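Local structure of fasciclin-1 (1O70) at residues 171-183 with 218-231. The protein acts as a neural cell adhesion molecule of the fly, probably GPI-linked to the membrane, of which this chain holds the third and fourth FAS1 domains. Sequence-based numbering, arbitrary orientation.
Sequences MSDTYKMGKFSHF and LFMADFSYHSKSIL. With SO4 (sulfate ion), chain E.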
loop_
_atom_site.group_PDB
_atom_site.type_symbol
_atom_site.label_atom_id
_atom_site.label_comp_id
_atom_site.label_asym_id
_atom_site.label_seq_id
_atom_site.Cartn_x
_atom_site.Cartn_y
_atom_site.Cartn_z
ATOM N N MET A 171 4.130 -5.557 7.380
ATOM C CA MET A 171 4.257 -6.849 6.730
ATOM C C MET A 171 5.333 -7.722 7.355
ATOM O O MET A 171 5.560 -8.832 6.887
ATOM C CB MET A 171 4.567 -6.639 5.238
ATOM C CG MET A 171 3.464 -5.882 4.461
ATOM S SD MET A 171 3.880 -5.585 2.726
ATOM C CE MET A 171 2.597 -4.464 2.190
ATOM N N SER A 172 5.959 -7.239 8.425
ATOM C CA SER A 172 7.050 -7.956 9.088
ATOM C C SER A 172 6.830 -9.449 9.366
ATOM O O SER A 172 7.743 -10.255 9.144
ATOM C CB SER A 172 7.437 -7.245 10.392
ATOM O OG SER A 172 6.725 -7.765 11.512
ATOM N N ASP A 173 5.640 -9.824 9.837
ATOM C CA ASP A 173 5.365 -11.231 10.117
ATOM C C ASP A 173 5.314 -12.055 8.836
ATOM O O ASP A 173 6.003 -13.071 8.702
ATOM C CB ASP A 173 4.048 -11.388 10.886
ATOM C CG ASP A 173 4.191 -11.061 12.359
ATOM O OD1 ASP A 173 5.323 -10.879 12.819
ATOM O OD2 ASP A 173 3.176 -10.984 13.070
ATOM N N THR A 174 4.493 -11.618 7.891
ATOM C CA THR A 174 4.394 -12.335 6.636
ATOM C C THR A 174 5.761 -12.390 5.945
ATOM O O THR A 174 6.108 -13.401 5.335
ATOM C CB THR A 174 3.348 -11.695 5.692
ATOM O OG1 THR A 174 2.035 -11.943 6.204
ATOM C CG2 THR A 174 3.446 -12.288 4.295
ATOM N N TYR A 175 6.555 -11.329 6.064
ATOM C CA TYR A 175 7.867 -11.319 5.424
ATOM C C TYR A 175 8.799 -12.309 6.107
ATOM O O TYR A 175 9.571 -13.012 5.453
ATOM C CB TYR A 175 8.480 -9.916 5.463
ATOM C CG TYR A 175 9.959 -9.881 5.144
ATOM C CD1 TYR A 175 10.444 -10.284 3.898
ATOM C CD2 TYR A 175 10.878 -9.451 6.102
ATOM C CE1 TYR A 175 11.813 -10.257 3.616
ATOM C CE2 TYR A 175 12.241 -9.420 5.839
ATOM C CZ TYR A 175 12.705 -9.822 4.600
ATOM O OH TYR A 175 14.057 -9.781 4.357
ATOM N N LYS A 176 8.722 -12.367 7.428
ATOM C CA LYS A 176 9.563 -13.284 8.177
ATOM C C LYS A 176 9.182 -14.746 7.924
ATOM O O LYS A 176 10.051 -15.603 7.761
ATOM C CB LYS A 176 9.477 -12.976 9.668
ATOM C CG LYS A 176 10.239 -13.965 10.511
ATOM C CD LYS A 176 10.711 -13.327 11.798
ATOM C CE LYS A 176 9.561 -12.981 12.717
ATOM N NZ LYS A 176 10.092 -12.451 14.008
ATOM N N MET A 177 7.884 -15.020 7.876
ATOM C CA MET A 177 7.400 -16.371 7.648
ATOM C C MET A 177 7.836 -16.915 6.289
ATOM O O MET A 177 8.057 -18.114 6.139
ATOM C CB MET A 177 5.874 -16.399 7.746
ATOM C CG MET A 177 5.280 -17.779 7.844
ATOM S SD MET A 177 3.499 -17.664 8.167
ATOM C CE MET A 177 2.860 -18.723 6.963
ATOM N N GLY A 178 7.957 -16.026 5.307
ATOM C CA GLY A 178 8.359 -16.428 3.970
ATOM C C GLY A 178 9.841 -16.709 3.846
ATOM O O GLY A 178 10.334 -17.056 2.774
ATOM N N LYS A 179 10.570 -16.560 4.940
ATOM C CA LYS A 179 11.998 -16.812 4.898
ATOM C C LYS A 179 12.365 -18.260 5.186
ATOM O O LYS A 179 13.259 -18.810 4.550
ATOM C CB LYS A 179 12.721 -15.920 5.894
ATOM C CG LYS A 179 12.919 -14.500 5.445
ATOM C CD LYS A 179 13.690 -13.786 6.527
ATOM C CE LYS A 179 14.173 -12.430 6.092
ATOM N NZ LYS A 179 14.989 -11.841 7.187
ATOM N N PHE A 180 11.670 -18.881 6.133
ATOM C CA PHE A 180 11.974 -20.252 6.504
ATOM C C PHE A 180 12.056 -21.223 5.333
ATOM O O PHE A 180 12.846 -22.152 5.369
ATOM C CB PHE A 180 10.947 -20.782 7.513
ATOM C CG PHE A 180 10.848 -19.970 8.765
ATOM C CD1 PHE A 180 9.970 -18.895 8.841
ATOM C CD2 PHE A 180 11.640 -20.274 9.871
ATOM C CE1 PHE A 180 9.883 -18.133 9.998
ATOM C CE2 PHE A 180 11.559 -19.515 11.036
ATOM C CZ PHE A 180 10.680 -18.442 11.103
ATOM N N SER A 181 11.252 -20.997 4.302
ATOM C CA SER A 181 11.208 -21.874 3.139
ATOM C C SER A 181 11.771 -21.229 1.880
ATOM O O SER A 181 11.707 -21.813 0.800
ATOM C CB SER A 181 9.765 -22.259 2.849
ATOM O OG SER A 181 9.069 -21.134 2.328
ATOM N N HIS A 182 12.288 -20.014 2.011
ATOM C CA HIS A 182 12.844 -19.283 0.876
ATOM C C HIS A 182 11.751 -18.958 -0.127
ATOM O O HIS A 182 11.993 -18.811 -1.329
ATOM C CB HIS A 182 13.966 -20.093 0.226
ATOM C CG HIS A 182 15.156 -20.273 1.117
ATOM N ND1 HIS A 182 16.232 -19.408 1.111
ATOM C CD2 HIS A 182 15.416 -21.189 2.079
ATOM C CE1 HIS A 182 17.102 -19.785 2.032
ATOM N NE2 HIS A 182 16.631 -20.862 2.634
ATOM N N PHE A 183 10.535 -18.854 0.395
ATOM C CA PHE A 183 9.369 -18.515 -0.397
ATOM C C PHE A 183 9.539 -17.100 -0.960
ATOM O O PHE A 183 9.108 -16.819 -2.072
ATOM C CB PHE A 183 8.124 -18.555 0.489
ATOM C CG PHE A 183 6.881 -18.054 -0.183
ATOM C CD1 PHE A 183 6.100 -18.903 -0.940
ATOM C CD2 PHE A 183 6.508 -16.720 -0.078
ATOM C CE1 PHE A 183 4.955 -18.437 -1.572
ATOM C CE2 PHE A 183 5.365 -16.243 -0.710
ATOM C CZ PHE A 183 4.594 -17.104 -1.461
ATOM N N LEU A 218 4.198 -22.119 12.334
ATOM C CA LEU A 218 4.365 -21.355 11.104
ATOM C C LEU A 218 5.656 -20.551 11.141
ATOM O O LEU A 218 6.226 -20.239 10.096
ATOM C CB LEU A 218 3.169 -20.422 10.887
ATOM C CG LEU A 218 1.845 -21.127 10.563
ATOM C CD1 LEU A 218 0.724 -20.104 10.489
ATOM C CD2 LEU A 218 1.967 -21.887 9.237
ATOM N N PHE A 219 6.117 -20.218 12.342
ATOM C CA PHE A 219 7.357 -19.473 12.478
ATOM C C PHE A 219 8.493 -20.366 12.991
ATOM O O PHE A 219 9.301 -19.954 13.827
ATOM C CB PHE A 219 7.174 -18.255 13.399
ATOM C CG PHE A 219 6.274 -17.190 12.827
ATOM C CD1 PHE A 219 4.893 -17.277 12.979
ATOM C CD2 PHE A 219 6.799 -16.128 12.089
ATOM C CE1 PHE A 219 4.050 -16.334 12.408
ATOM C CE2 PHE A 219 5.955 -15.179 11.513
ATOM C CZ PHE A 219 4.577 -15.285 11.672
ATOM N N MET A 220 8.543 -21.598 12.489
ATOM C CA MET A 220 9.589 -22.559 12.857
ATOM C C MET A 220 10.117 -23.236 11.606
ATOM O O MET A 220 9.344 -23.666 10.748
ATOM C CB MET A 220 9.051 -23.623 13.817
ATOM C CG MET A 220 9.170 -23.248 15.276
ATOM S SD MET A 220 8.250 -24.376 16.318
ATOM C CE MET A 220 9.545 -25.542 16.741
ATOM N N ALA A 221 11.438 -23.328 11.506
ATOM C CA ALA A 221 12.073 -23.950 10.350
ATOM C C ALA A 221 11.604 -25.386 10.165
ATOM O O ALA A 221 11.471 -25.857 9.040
ATOM C CB ALA A 221 13.588 -23.908 10.499
ATOM N N ASP A 222 11.347 -26.077 11.269
ATOM C CA ASP A 222 10.887 -27.453 11.189
ATOM C C ASP A 222 9.675 -27.624 10.286
ATOM O O ASP A 222 9.501 -28.680 9.679
ATOM C CB ASP A 222 10.533 -27.994 12.573
ATOM C CG ASP A 222 11.614 -28.876 13.145
ATOM O OD1 ASP A 222 12.115 -29.759 12.407
ATOM O OD2 ASP A 222 11.949 -28.697 14.338
ATOM N N PHE A 223 8.830 -26.602 10.194
ATOM C CA PHE A 223 7.632 -26.733 9.367
ATOM C C PHE A 223 7.597 -25.829 8.148
ATOM O O PHE A 223 6.521 -25.451 7.681
ATOM C CB PHE A 223 6.381 -26.504 10.215
ATOM C CG PHE A 223 6.385 -27.265 11.508
ATOM C CD1 PHE A 223 7.068 -26.768 12.614
ATOM C CD2 PHE A 223 5.721 -28.485 11.619
ATOM C CE1 PHE A 223 7.092 -27.473 13.814
ATOM C CE2 PHE A 223 5.737 -29.202 12.814
ATOM C CZ PHE A 223 6.423 -28.693 13.915
ATOM N N SER A 224 8.775 -25.509 7.624
ATOM C CA SER A 224 8.888 -24.662 6.448
ATOM C C SER A 224 7.910 -25.093 5.358
ATOM O O SER A 224 7.332 -24.253 4.671
ATOM C CB SER A 224 10.318 -24.703 5.903
ATOM O OG SER A 224 10.637 -25.990 5.409
ATOM N N TYR A 225 7.725 -26.402 5.201
ATOM C CA TYR A 225 6.810 -26.923 4.188
ATOM C C TYR A 225 5.402 -26.364 4.377
ATOM O O TYR A 225 4.776 -25.906 3.422
ATOM C CB TYR A 225 6.765 -28.456 4.246
ATOM C CG TYR A 225 5.581 -29.057 3.514
ATOM C CD1 TYR A 225 5.384 -28.828 2.144
ATOM C CD2 TYR A 225 4.635 -29.829 4.197
ATOM C CE1 TYR A 225 4.273 -29.351 1.475
ATOM C CE2 TYR A 225 3.522 -30.355 3.538
ATOM C CZ TYR A 225 3.348 -30.112 2.182
ATOM O OH TYR A 225 2.247 -30.628 1.533
ATOM N N HIS A 226 4.918 -26.412 5.618
ATOM C CA HIS A 226 3.587 -25.925 5.966
ATOM C C HIS A 226 3.454 -24.422 5.702
ATOM O O HIS A 226 2.536 -23.990 5.006
ATOM C CB HIS A 226 3.286 -26.217 7.443
ATOM C CG HIS A 226 3.125 -27.675 7.761
ATOM N ND1 HIS A 226 3.076 -28.150 9.057
ATOM C CD2 HIS A 226 2.980 -28.760 6.962
ATOM C CE1 HIS A 226 2.911 -29.461 9.041
ATOM N NE2 HIS A 226 2.848 -29.856 7.782
ATOM N N SER A 227 4.369 -23.628 6.251
ATOM C CA SER A 227 4.321 -22.188 6.051
ATOM C C SER A 227 4.360 -21.819 4.572
ATOM O O SER A 227 3.679 -20.886 4.146
ATOM C CB SER A 227 5.465 -21.497 6.798
ATOM O OG SER A 227 6.720 -22.018 6.425
ATOM N N LYS A 228 5.139 -22.550 3.779
ATOM C CA LYS A 228 5.226 -22.253 2.353
ATOM C C LYS A 228 3.900 -22.517 1.676
ATOM O O LYS A 228 3.441 -21.740 0.836
ATOM C CB LYS A 228 6.297 -23.103 1.675
ATOM C CG LYS A 228 6.458 -22.766 0.193
ATOM C CD LYS A 228 7.920 -22.804 -0.231
ATOM C CE LYS A 228 8.389 -24.223 -0.502
ATOM N NZ LYS A 228 7.780 -24.772 -1.747
ATOM N N SER A 229 3.295 -23.634 2.043
ATOM C CA SER A 229 2.018 -24.033 1.486
ATOM C C SER A 229 0.954 -22.976 1.794
ATOM O O SER A 229 0.109 -22.676 0.951
ATOM C CB SER A 229 1.622 -25.389 2.075
ATOM O OG SER A 229 0.344 -25.795 1.624
ATOM N N ILE A 230 1.006 -22.416 3.006
ATOM C CA ILE A 230 0.051 -21.389 3.440
ATOM C C ILE A 230 0.226 -20.114 2.612
ATOM O O ILE A 230 -0.745 -19.547 2.121
ATOM C CB ILE A 230 0.238 -21.019 4.936
ATOM C CG1 ILE A 230 0.053 -22.256 5.819
ATOM C CG2 ILE A 230 -0.772 -19.944 5.335
ATOM C CD1 ILE A 230 -1.377 -22.796 5.845
ATOM N N LEU A 231 1.470 -19.671 2.466
ATOM C CA LEU A 231 1.772 -18.473 1.703
ATOM C C LEU A 231 1.474 -18.622 0.220
ATOM O O LEU A 231 0.932 -17.708 -0.401
ATOM C CB LEU A 231 3.235 -18.082 1.905
ATOM C CG LEU A 231 3.583 -17.129 3.060
ATOM C CD1 LEU A 231 2.493 -17.123 4.124
ATOM C CD2 LEU A 231 4.929 -17.526 3.640
HETATM S S SO4 E . 6.467 -13.064 15.434
HETATM O O1 SO4 E . 7.821 -12.978 16.029
HETATM O O2 SO4 E . 6.583 -13.184 13.965
HETATM O O3 SO4 E . 5.766 -14.250 15.975
HETATM O O4 SO4 E . 5.705 -11.841 15.767
HETATM O O HOH W 1 8.128 -20.335 4.560
#
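M177 of helix 172-177 enters the hole formed by L218, S227, I230 and L231, a knob-into-hole contact inside the fourth FAS1 domain. It joins helix 172-177 to helix 224-231 and L218; the helix axes cross at -126°. M177 CG lies anti to the backbone N (chi1 -167°), and the chain stays extended until chi3. This carries M177 CE in among S227, I230 and L231. M177 SD stands 4.7 Å from the F219 ring centroid, above one face at a distance, a Met-aromatic contact. The edge of the same ring meets D173 O, 3.5 Å from F219 CE2. A sulfate, probably from the crystallisation liquor, sits over the opposite face of F219 and accepts a hydrogen bond from K176 NZ. L231 CB stands over the centre of the F183 ring, a CH-pi contact 10° off the normal. M220 N lies over one face of the F180 ring, and F180 CD2 is 3.5 Å from A221 N. No direct hydrogen bond joins the segments; a water donates to M177 O (2.7 Å) and S227 OG (2.9 Å) and also bonds S181 OG. W204 of helix 201-210 touches D173, M177 and L218; its NE1 is hydrogen-bonded to T174 OG1.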